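Vaginolysin (Gardnerella vaginalis, PDB 5IMY) is a secreted cholesterol-dependent cytolysin that uses human CD59 as a receptor and probably binds membrane cholesterol to form lytic pores in host cells. Local coordinates at residues N112-L118 with A131-P137; A174-L180 with I197-H203; F269-S273 with I300-T304. Residues are numbered along the deposited sequence.

Interaction 1: residues N112-L118 with A131-P137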
loop_
_atom_site.group_PDB
_atom_site.type_symbol
_atom_site.label_atom_id
_atom_site.label_comp_id
_atom_site.label_asym_id
_atom_site.label_seq_id
_atom_site.Cartn_x
_atom_site.Cartn_y
_atom_site.Cartn_z
ATOM N N ASN A 112 33.561 -44.783 -26.206
ATOM C CA ASN A 112 33.213 -45.517 -27.409
ATOM C C ASN A 112 31.700 -45.634 -27.499
ATOM O O ASN A 112 31.072 -46.274 -26.651
ATOM C CB ASN A 112 33.864 -46.897 -27.403
ATOM C CG ASN A 112 35.369 -46.831 -27.252
ATOM O OD1 ASN A 112 35.998 -45.848 -27.641
ATOM N ND2 ASN A 112 35.955 -47.880 -26.689
ATOM N N ARG A 113 31.117 -45.017 -28.518
ATOM C CA ARG A 113 29.675 -44.916 -28.660
ATOM C C ARG A 113 29.132 -45.982 -29.607
ATOM O O ARG A 113 29.861 -46.573 -30.409
ATOM C CB ARG A 113 29.280 -43.527 -29.171
ATOM C CG ARG A 113 29.571 -42.402 -28.193
ATOM C CD ARG A 113 28.650 -42.461 -26.986
ATOM N NE ARG A 113 27.248 -42.325 -27.370
ATOM C CZ ARG A 113 26.648 -41.167 -27.624
ATOM N NH1 ARG A 113 27.323 -40.028 -27.535
ATOM N NH2 ARG A 113 25.368 -41.145 -27.968
ATOM N N ALA A 114 27.832 -46.213 -29.504
ATOM C CA ALA A 114 27.092 -47.073 -30.407
ATOM C C ALA A 114 26.290 -46.236 -31.390
ATOM O O ALA A 114 26.068 -45.043 -31.167
ATOM C CB ALA A 114 26.145 -47.985 -29.620
ATOM N N PRO A 115 25.846 -46.821 -32.500
ATOM C CA PRO A 115 24.963 -46.079 -33.404
ATOM C C PRO A 115 23.721 -45.595 -32.673
ATOM O O PRO A 115 23.304 -46.167 -31.664
ATOM C CB PRO A 115 24.617 -47.103 -34.489
ATOM C CG PRO A 115 25.753 -48.064 -34.472
ATOM C CD PRO A 115 26.198 -48.145 -33.041
ATOM N N ILE A 116 23.130 -44.524 -33.196
ATOM C CA ILE A 116 21.954 -43.915 -32.592
ATOM C C ILE A 116 21.027 -43.445 -33.703
ATOM O O ILE A 116 21.474 -43.017 -34.771
ATOM C CB ILE A 116 22.343 -42.752 -31.650
ATOM C CG1 ILE A 116 21.120 -42.229 -30.900
ATOM C CG2 ILE A 116 23.022 -41.626 -32.426
ATOM C CD1 ILE A 116 21.471 -41.617 -29.562
ATOM N N THR A 117 19.725 -43.539 -33.450
ATOM C CA THR A 117 18.704 -43.194 -34.432
ATOM C C THR A 117 18.075 -41.858 -34.070
ATOM O O THR A 117 17.586 -41.679 -32.949
ATOM C CB THR A 117 17.626 -44.278 -34.512
ATOM O OG1 THR A 117 18.216 -45.513 -34.933
ATOM C CG2 THR A 117 16.531 -43.880 -35.501
ATOM N N LEU A 118 18.082 -40.934 -35.021
ATOM C CA LEU A 118 17.463 -39.629 -34.864
ATOM C C LEU A 118 16.149 -39.582 -35.630
ATOM O O LEU A 118 15.937 -40.322 -36.594
ATOM C CB LEU A 118 18.389 -38.522 -35.368
ATOM C CG LEU A 118 19.843 -38.614 -34.908
ATOM C CD1 LEU A 118 20.634 -37.444 -35.458
ATOM C CD2 LEU A 118 19.928 -38.663 -33.391
ATOM N N ALA A 131 13.303 -40.768 -40.031
ATOM C CA ALA A 131 14.402 -41.113 -39.144
ATOM C C ALA A 131 15.635 -41.488 -39.953
ATOM O O ALA A 131 15.549 -41.891 -41.117
ATOM C CB ALA A 131 14.023 -42.272 -38.212
ATOM N N VAL A 132 16.793 -41.344 -39.315
ATOM C CA VAL A 132 18.070 -41.731 -39.906
ATOM C C VAL A 132 18.972 -42.229 -38.791
ATOM O O VAL A 132 18.951 -41.703 -37.675
ATOM C CB VAL A 132 18.730 -40.561 -40.669
ATOM C CG1 VAL A 132 18.812 -39.323 -39.786
ATOM C CG2 VAL A 132 20.118 -40.953 -41.168
ATOM N N THR A 133 19.764 -43.248 -39.099
ATOM C CA THR A 133 20.737 -43.781 -38.162
ATOM C C THR A 133 22.089 -43.123 -38.397
ATOM O O THR A 133 22.485 -42.880 -39.540
ATOM C CB THR A 133 20.852 -45.300 -38.312
ATOM O OG1 THR A 133 19.628 -45.914 -37.889
ATOM C CG2 THR A 133 22.007 -45.855 -37.483
ATOM N N VAL A 134 22.789 -42.827 -37.305
ATOM C CA VAL A 134 24.129 -42.255 -37.352
ATOM C C VAL A 134 25.082 -43.248 -36.707
ATOM O O VAL A 134 24.966 -43.536 -35.509
ATOM C CB VAL A 134 24.195 -40.892 -36.645
ATOM C CG1 VAL A 134 25.586 -40.287 -36.790
ATOM C CG2 VAL A 134 23.133 -39.947 -37.201
ATOM N N GLN A 135 26.018 -43.770 -37.496
ATOM C CA GLN A 135 27.042 -44.673 -36.983
ATOM C C GLN A 135 28.095 -43.852 -36.246
ATOM O O GLN A 135 28.780 -43.028 -36.857
ATOM C CB GLN A 135 27.689 -45.463 -38.121
ATOM C CG GLN A 135 26.745 -45.923 -39.227
ATOM C CD GLN A 135 25.847 -47.065 -38.799
ATOM O OE1 GLN A 135 26.173 -47.821 -37.883
ATOM N NE2 GLN A 135 24.707 -47.198 -39.465
ATOM N N ARG A 136 28.223 -44.064 -34.943
ATOM C CA ARG A 136 29.137 -43.256 -34.145
ATOM C C ARG A 136 28.724 -41.789 -34.240
ATOM O O ARG A 136 29.208 -41.066 -35.120
ATOM C CB ARG A 136 30.585 -43.433 -34.619
ATOM C CG ARG A 136 31.683 -43.018 -33.618
ATOM C CD ARG A 136 31.167 -42.176 -32.445
ATOM N NE ARG A 136 32.220 -41.715 -31.545
ATOM C CZ ARG A 136 32.926 -42.510 -30.751
ATOM N NH1 ARG A 136 33.856 -42.008 -29.955
ATOM N NH2 ARG A 136 32.720 -43.816 -30.766
ATOM N N PRO A 137 27.854 -41.308 -33.353
ATOM C CA PRO A 137 27.421 -39.906 -33.432
ATOM C C PRO A 137 28.488 -38.955 -32.909
ATOM O O PRO A 137 29.046 -39.155 -31.827
ATOM C CB PRO A 137 26.166 -39.874 -32.553
ATOM C CG PRO A 137 26.391 -40.961 -31.563
ATOM C CD PRO A 137 27.135 -42.042 -32.299
#

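Interaction 2: residues A174-L180 with I197-H203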
loop_
_atom_site.group_PDB
_atom_site.type_symbol
_atom_site.label_atom_id
_atom_site.label_comp_id
_atom_site.label_asym_id
_atom_site.label_seq_id
_atom_site.Cartn_x
_atom_site.Cartn_y
_atom_site.Cartn_z
ATOM N N ALA A 174 13.701 -6.113 -16.303
ATOM C CA ALA A 174 15.136 -5.897 -16.147
ATOM C C ALA A 174 15.384 -5.222 -14.803
ATOM O O ALA A 174 15.041 -4.049 -14.616
ATOM C CB ALA A 174 15.684 -5.059 -17.297
ATOM N N GLN A 175 15.969 -5.958 -13.874
ATOM C CA GLN A 175 16.242 -5.472 -12.525
ATOM C C GLN A 175 17.697 -5.647 -12.118
ATOM O O GLN A 175 18.270 -4.740 -11.511
ATOM C CB GLN A 175 15.327 -6.195 -11.523
ATOM C CG GLN A 175 13.851 -5.862 -11.693
ATOM C CD GLN A 175 13.547 -4.407 -11.384
ATOM O OE1 GLN A 175 14.296 -3.739 -10.675
ATOM N NE2 GLN A 175 12.438 -3.913 -11.920
ATOM N N SER A 176 18.306 -6.787 -12.433
ATOM C CA SER A 176 19.717 -7.002 -12.148
ATOM C C SER A 176 20.233 -8.096 -13.067
ATOM O O SER A 176 19.489 -8.998 -13.457
ATOM C CB SER A 176 19.948 -7.388 -10.682
ATOM O OG SER A 176 19.470 -8.696 -10.419
ATOM N N MET A 177 21.517 -8.006 -13.411
ATOM C CA MET A 177 22.116 -9.017 -14.271
ATOM C C MET A 177 22.054 -10.404 -13.645
ATOM O O MET A 177 22.128 -11.402 -14.369
ATOM C CB MET A 177 23.569 -8.651 -14.584
ATOM C CG MET A 177 24.224 -9.548 -15.621
ATOM S SD MET A 177 23.369 -9.530 -17.210
ATOM C CE MET A 177 23.667 -7.844 -17.738
ATOM N N ASN A 178 21.912 -10.490 -12.321
ATOM C CA ASN A 178 21.880 -11.786 -11.653
ATOM C C ASN A 178 20.502 -12.437 -11.736
ATOM O O ASN A 178 20.405 -13.647 -11.969
ATOM C CB ASN A 178 22.315 -11.633 -10.196
ATOM C CG ASN A 178 23.771 -12.000 -9.980
ATOM O OD1 ASN A 178 24.529 -12.187 -10.934
ATOM N ND2 ASN A 178 24.172 -12.105 -8.718
ATOM N N GLN A 179 19.427 -11.668 -11.547
ATOM C CA GLN A 179 18.096 -12.255 -11.667
ATOM C C GLN A 179 17.779 -12.618 -13.113
ATOM O O GLN A 179 17.069 -13.600 -13.362
ATOM C CB GLN A 179 17.037 -11.305 -11.103
ATOM C CG GLN A 179 16.892 -9.992 -11.855
ATOM C CD GLN A 179 15.592 -9.888 -12.634
ATOM O OE1 GLN A 179 14.610 -10.563 -12.335
ATOM N NE2 GLN A 179 15.586 -9.033 -13.646
ATOM N N LEU A 180 18.303 -11.855 -14.075
ATOM C CA LEU A 180 18.102 -12.199 -15.480
ATOM C C LEU A 180 18.911 -13.431 -15.867
ATOM O O LEU A 180 18.452 -14.253 -16.670
ATOM C CB LEU A 180 18.468 -11.011 -16.371
ATOM C CG LEU A 180 17.573 -9.776 -16.231
ATOM C CD1 LEU A 180 18.080 -8.650 -17.116
ATOM C CD2 LEU A 180 16.124 -10.104 -16.568
ATOM N N ILE A 197 21.542 -2.778 -21.615
ATOM C CA ILE A 197 20.581 -2.556 -20.540
ATOM C C ILE A 197 21.132 -1.507 -19.585
ATOM O O ILE A 197 22.330 -1.488 -19.280
ATOM C CB ILE A 197 20.280 -3.873 -19.801
ATOM C CG1 ILE A 197 19.868 -4.968 -20.790
ATOM C CG2 ILE A 197 19.176 -3.659 -18.770
ATOM C CD1 ILE A 197 19.785 -6.351 -20.170
ATOM N N ASP A 198 20.254 -0.629 -19.107
ATOM C CA ASP A 198 20.609 0.404 -18.134
ATOM C C ASP A 198 19.855 0.102 -16.843
ATOM O O ASP A 198 18.683 0.462 -16.700
ATOM C CB ASP A 198 20.276 1.795 -18.665
ATOM C CG ASP A 198 20.834 2.902 -17.794
ATOM O OD1 ASP A 198 21.375 2.594 -16.711
ATOM O OD2 ASP A 198 20.727 4.084 -18.189
ATOM N N PHE A 199 20.533 -0.561 -15.901
ATOM C CA PHE A 199 19.888 -0.927 -14.644
ATOM C C PHE A 199 19.726 0.285 -13.732
ATOM O O PHE A 199 18.676 0.455 -13.102
ATOM C CB PHE A 199 20.691 -2.018 -13.937
ATOM C CG PHE A 199 20.724 -3.325 -14.678
ATOM C CD1 PHE A 199 19.650 -4.197 -14.618
ATOM C CD2 PHE A 199 21.834 -3.686 -15.423
ATOM C CE1 PHE A 199 19.679 -5.401 -15.295
ATOM C CE2 PHE A 199 21.869 -4.889 -16.101
ATOM C CZ PHE A 199 20.789 -5.749 -16.037
ATOM N N ASP A 200 20.755 1.133 -13.641
ATOM C CA ASP A 200 20.661 2.316 -12.791
ATOM C C ASP A 200 19.451 3.163 -13.164
ATOM O O ASP A 200 18.810 3.762 -12.293
ATOM C CB ASP A 200 21.940 3.145 -12.894
ATOM C CG ASP A 200 23.191 2.333 -12.626
ATOM O OD1 ASP A 200 23.509 2.102 -11.439
ATOM O OD2 ASP A 200 23.857 1.930 -13.602
ATOM N N ALA A 201 19.126 3.223 -14.457
ATOM C CA ALA A 201 17.976 4.003 -14.897
ATOM C C ALA A 201 16.666 3.394 -14.418
ATOM O O ALA A 201 15.718 4.128 -14.116
ATOM C CB ALA A 201 17.978 4.120 -16.420
ATOM N N VAL A 202 16.590 2.065 -14.339
ATOM C CA VAL A 202 15.362 1.416 -13.891
ATOM C C VAL A 202 15.123 1.695 -12.413
ATOM O O VAL A 202 14.014 2.059 -12.001
ATOM C CB VAL A 202 15.421 -0.098 -14.169
ATOM C CG1 VAL A 202 14.137 -0.778 -13.703
ATOM C CG2 VAL A 202 15.657 -0.360 -15.645
ATOM N N HIS A 203 16.159 1.529 -11.595
ATOM C CA HIS A 203 16.007 1.668 -10.154
ATOM C C HIS A 203 15.851 3.122 -9.725
ATOM O O HIS A 203 15.361 3.379 -8.621
ATOM C CB HIS A 203 17.203 1.028 -9.454
ATOM C CG HIS A 203 17.315 -0.450 -9.676
ATOM N ND1 HIS A 203 16.565 -1.365 -8.965
ATOM C CD2 HIS A 203 18.088 -1.173 -10.527
ATOM C CE1 HIS A 203 16.873 -2.586 -9.367
ATOM N NE2 HIS A 203 17.791 -2.499 -10.314
#

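Interaction 3: residues F269-S273 with I300-T304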
loop_
_atom_site.group_PDB
_atom_site.type_symbol
_atom_site.label_atom_id
_atom_site.label_comp_id
_atom_site.label_asym_id
_atom_site.label_seq_id
_atom_site.Cartn_x
_atom_site.Cartn_y
_atom_site.Cartn_z
ATOM N N PHE A 269 12.113 -4.184 -24.333
ATOM C CA PHE A 269 11.106 -3.131 -24.327
ATOM C C PHE A 269 11.419 -2.172 -23.191
ATOM O O PHE A 269 11.581 -2.602 -22.044
ATOM C CB PHE A 269 9.698 -3.694 -24.129
ATOM C CG PHE A 269 9.310 -4.750 -25.119
ATOM C CD1 PHE A 269 8.539 -4.430 -26.223
ATOM C CD2 PHE A 269 9.694 -6.067 -24.933
ATOM C CE1 PHE A 269 8.170 -5.402 -27.132
ATOM C CE2 PHE A 269 9.327 -7.043 -25.838
ATOM C CZ PHE A 269 8.564 -6.709 -26.939
ATOM N N ASP A 270 11.500 -0.879 -23.498
ATOM C CA ASP A 270 11.622 0.118 -22.449
ATOM C C ASP A 270 10.856 1.372 -22.838
ATOM O O ASP A 270 10.648 1.657 -24.020
ATOM C CB ASP A 270 13.093 0.463 -22.136
ATOM C CG ASP A 270 13.827 1.074 -23.316
ATOM O OD1 ASP A 270 13.170 1.552 -24.261
ATOM O OD2 ASP A 270 15.077 1.088 -23.290
ATOM N N THR A 271 10.426 2.109 -21.818
ATOM C CA THR A 271 9.734 3.372 -22.006
ATOM C C THR A 271 10.101 4.291 -20.854
ATOM O O THR A 271 10.502 3.838 -19.779
ATOM C CB THR A 271 8.210 3.189 -22.067
ATOM O OG1 THR A 271 7.585 4.453 -22.327
ATOM C CG2 THR A 271 7.678 2.630 -20.748
ATOM N N THR A 272 9.963 5.590 -21.091
ATOM C CA THR A 272 10.123 6.566 -20.026
ATOM C C THR A 272 8.824 6.806 -19.271
ATOM O O THR A 272 8.791 7.657 -18.376
ATOM C CB THR A 272 10.658 7.889 -20.593
ATOM O OG1 THR A 272 11.125 8.718 -19.521
ATOM C CG2 THR A 272 9.581 8.633 -21.375
ATOM N N SER A 273 7.761 6.081 -19.608
ATOM C CA SER A 273 6.497 6.225 -18.902
ATOM C C SER A 273 6.629 5.703 -17.479
ATOM O O SER A 273 7.166 4.615 -17.250
ATOM C CB SER A 273 5.386 5.473 -19.637
ATOM O OG SER A 273 4.230 5.356 -18.824
ATOM N N ILE A 300 0.842 3.798 -23.837
ATOM C CA ILE A 300 2.128 3.264 -23.403
ATOM C C ILE A 300 2.904 2.716 -24.594
ATOM O O ILE A 300 4.125 2.892 -24.690
ATOM C CB ILE A 300 1.923 2.188 -22.321
ATOM C CG1 ILE A 300 1.096 2.739 -21.152
ATOM C CG2 ILE A 300 3.265 1.656 -21.826
ATOM C CD1 ILE A 300 1.600 4.056 -20.582
ATOM N N LEU A 301 2.214 2.053 -25.522
ATOM C CA LEU A 301 2.890 1.383 -26.625
ATOM C C LEU A 301 3.324 2.340 -27.729
ATOM O O LEU A 301 4.144 1.954 -28.570
ATOM C CB LEU A 301 1.985 0.286 -27.191
ATOM C CG LEU A 301 1.632 -0.829 -26.194
ATOM C CD1 LEU A 301 0.698 -1.840 -26.826
ATOM C CD2 LEU A 301 2.880 -1.534 -25.667
ATOM N N GLN A 302 2.807 3.571 -27.755
ATOM C CA GLN A 302 3.385 4.588 -28.628
ATOM C C GLN A 302 4.685 5.149 -28.072
ATOM O O GLN A 302 5.375 5.888 -28.780
ATOM C CB GLN A 302 2.424 5.765 -28.854
ATOM C CG GLN A 302 0.945 5.430 -28.951
ATOM C CD GLN A 302 0.592 4.611 -30.179
ATOM O OE1 GLN A 302 -0.090 3.592 -30.081
ATOM N NE2 GLN A 302 1.034 5.065 -31.344
ATOM N N ASN A 303 5.019 4.836 -26.819
ATOM C CA ASN A 303 6.232 5.328 -26.177
ATOM C C ASN A 303 7.189 4.204 -25.807
ATOM O O ASN A 303 8.122 4.430 -25.027
ATOM C CB ASN A 303 5.875 6.139 -24.928
ATOM C CG ASN A 303 5.847 7.629 -25.191
ATOM O OD1 ASN A 303 6.882 8.296 -25.155
ATOM N ND2 ASN A 303 4.661 8.161 -25.459
ATOM N N THR A 304 6.989 3.004 -26.346
ATOM C CA THR A 304 7.808 1.846 -26.014
ATOM C C THR A 304 8.869 1.672 -27.095
ATOM O O THR A 304 8.551 1.327 -28.238
ATOM C CB THR A 304 6.944 0.593 -25.886
ATOM O OG1 THR A 304 5.950 0.796 -24.876
ATOM C CG2 THR A 304 7.796 -0.617 -25.521
#

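Interaction 1: residues N112-L118 with A131-P137
The two strands of a β-hairpin, 116-120 and 131-134, run antiparallel here; the axes of 116-118 and 131-134 approach to 4.7 Å, with 152° between their N-to-C directions. At the start of 131-137, Ala131 places its CA 3.1 Å from Leu118 O in a CA-H···O contact, and its CB 4.0 Å from Thr117 CG2. Val132 forms a hydrogen-bonded pair with Leu118: Val132 N donates to Leu118 O (3.0 Å) and Leu118 N to Val132 O (2.9 Å). Thr133 faces Thr117 in the non-hydrogen-bonded pair that follows, where the CA atoms close to 4.3 Å and the two OG1 atoms share a weak hydrogen bond of 3.3 Å. Val134 then pairs with Ile116 through Ile116 N to Val134 O (3.1 Å) and Val134 N to Ile116 O (2.9 Å), while its CG2 meets Leu118 CD1 at 3.9 Å on the opposite sheet face from the threonines. Beyond the strand, Gln135 OE1 comes within 3.4 Å of Pro115 CG. Arg136 lays its guanidinium over Arg113 CB (3.8 Å from NH2). Pro137 turns back toward the partner segment: its CG touches Ile116 CG2 at 3.5 Å and covers one face of the Arg113 guanidinium, 3.7 Å from NH2. Arg113 itself is held by hydrogen bonds from NE to Phe232 O and from NH2 to Gly92 O. Helix 139-158 packs on the aliphatic face, with Leu149 against Val132, Ala145 against Val134 and Val142 against Pro137, while Ile116 and Leu118 also reach Val223 of strand 208-223, the other antiparallel neighbour of strand 116-120.

Interaction 2: residues A174-L180 with I197-H203
Two short, N-capped helices of the segment joining strand 166-173 to strand 208-223 meet here; in cholesterol-dependent cytolysins this region probably corresponds to the first helical bundle that refolds into a transmembrane β-hairpin. The caps are side-chain bonds: Ser176 OG accepts from Gln179 N (3.2 Å), and Asp198 OD1 accepts weakly from Ala201 N (3.2 Å). Apolar packing centres on Phe199. Leu180 CD1 approaches the edge of its ring at CE1 (4.1 Å), and Met177 CE lies 3.8 Å from its CE2. Ile197 extends this patch, its CG2 4.0 Å from Ala174 CB and its CD1 4.2 Å from Leu180 CD1; Phe188 of helix 188-191 adjoins Met177, Leu180 and Ile197. The polar contacts involve Gln175 and His203. Thr372 of strand 363-389 ties both down, its backbone N bonding Gln175 OE1 and its OG1 His203 ND1. On the far side of the imidazole, His203 NE2 donates a short 2.6 Å hydrogen bond to Gln175 O, with an N-H···O angle of 157°.

Interaction 3: residues F269-S273 with I300-T304
This is a contact between the end of strand 263-271 and the turn that leads from helix 298-301 into strand 305-311, an antiparallel neighbour of that strand. The intervening helical segment probably corresponds to the second of the two bundles that, in cholesterol-dependent cytolysins, refold into transmembrane hairpins. Thr271 is the pivot. Its OG1 donates to Asn303 O at 2.8 Å and also accepts from Ser273 N at 3.2 Å, an ST turn that bends the chain as it leaves the strand. On the partner side the turn has its own side-chain bond: Thr304 OG1 donates to Ile300 O (2.8 Å), the same carbonyl that accepts from Asn303 N (3.0 Å). Backbones also approach without conventional hydrogen bonds, through CA-H···O contacts from Thr304 CA to Asp270 O (3.5 Å) and from Thr271 CA to Asn303 O (3.6 Å). Van der Waals contacts are few: Thr304 CG2 lies 3.9 Å from Phe269 CB, at the edge of the ring, and Ile300 CD1 lies 3.4 Å from the hydroxyl oxygen Ser273 OG. Regular pairing begins next door, where the backbone of Asp270 bonds to Ser305. Phe278 of helix 278-286 packs on Thr271, Ile300 and Thr304, Phe269 inserts among Val282, Ile326 and Leu329, and strand 208-223 borders strand 263-271, where backbone hydrogen bonds join Gln208 with Thr271 and Gln210 with Phe269.

How the interactions relate
Strand 208-223 connects all three sites. Val223, at its end, touches the hairpin of interaction 1, whereas Thr209, near its start, contacts Ala174 and Val202 of interaction 2 and Asp270 of interaction 3. Interactions 2 and 3 are thus close neighbours, with centres 17 Å apart and nearest atoms about 7 Å apart, though they do not touch; interaction 2 lies within the first, and interaction 3 at the borders of the second, of the helical segments that probably convert to membrane-spanning hairpins. Interaction 1 is remote, its centre 44 Å from that of interaction 2 and 50 Å from that of interaction 3. No segment of the three is touched by CD59 or another toxin chain in the assembly.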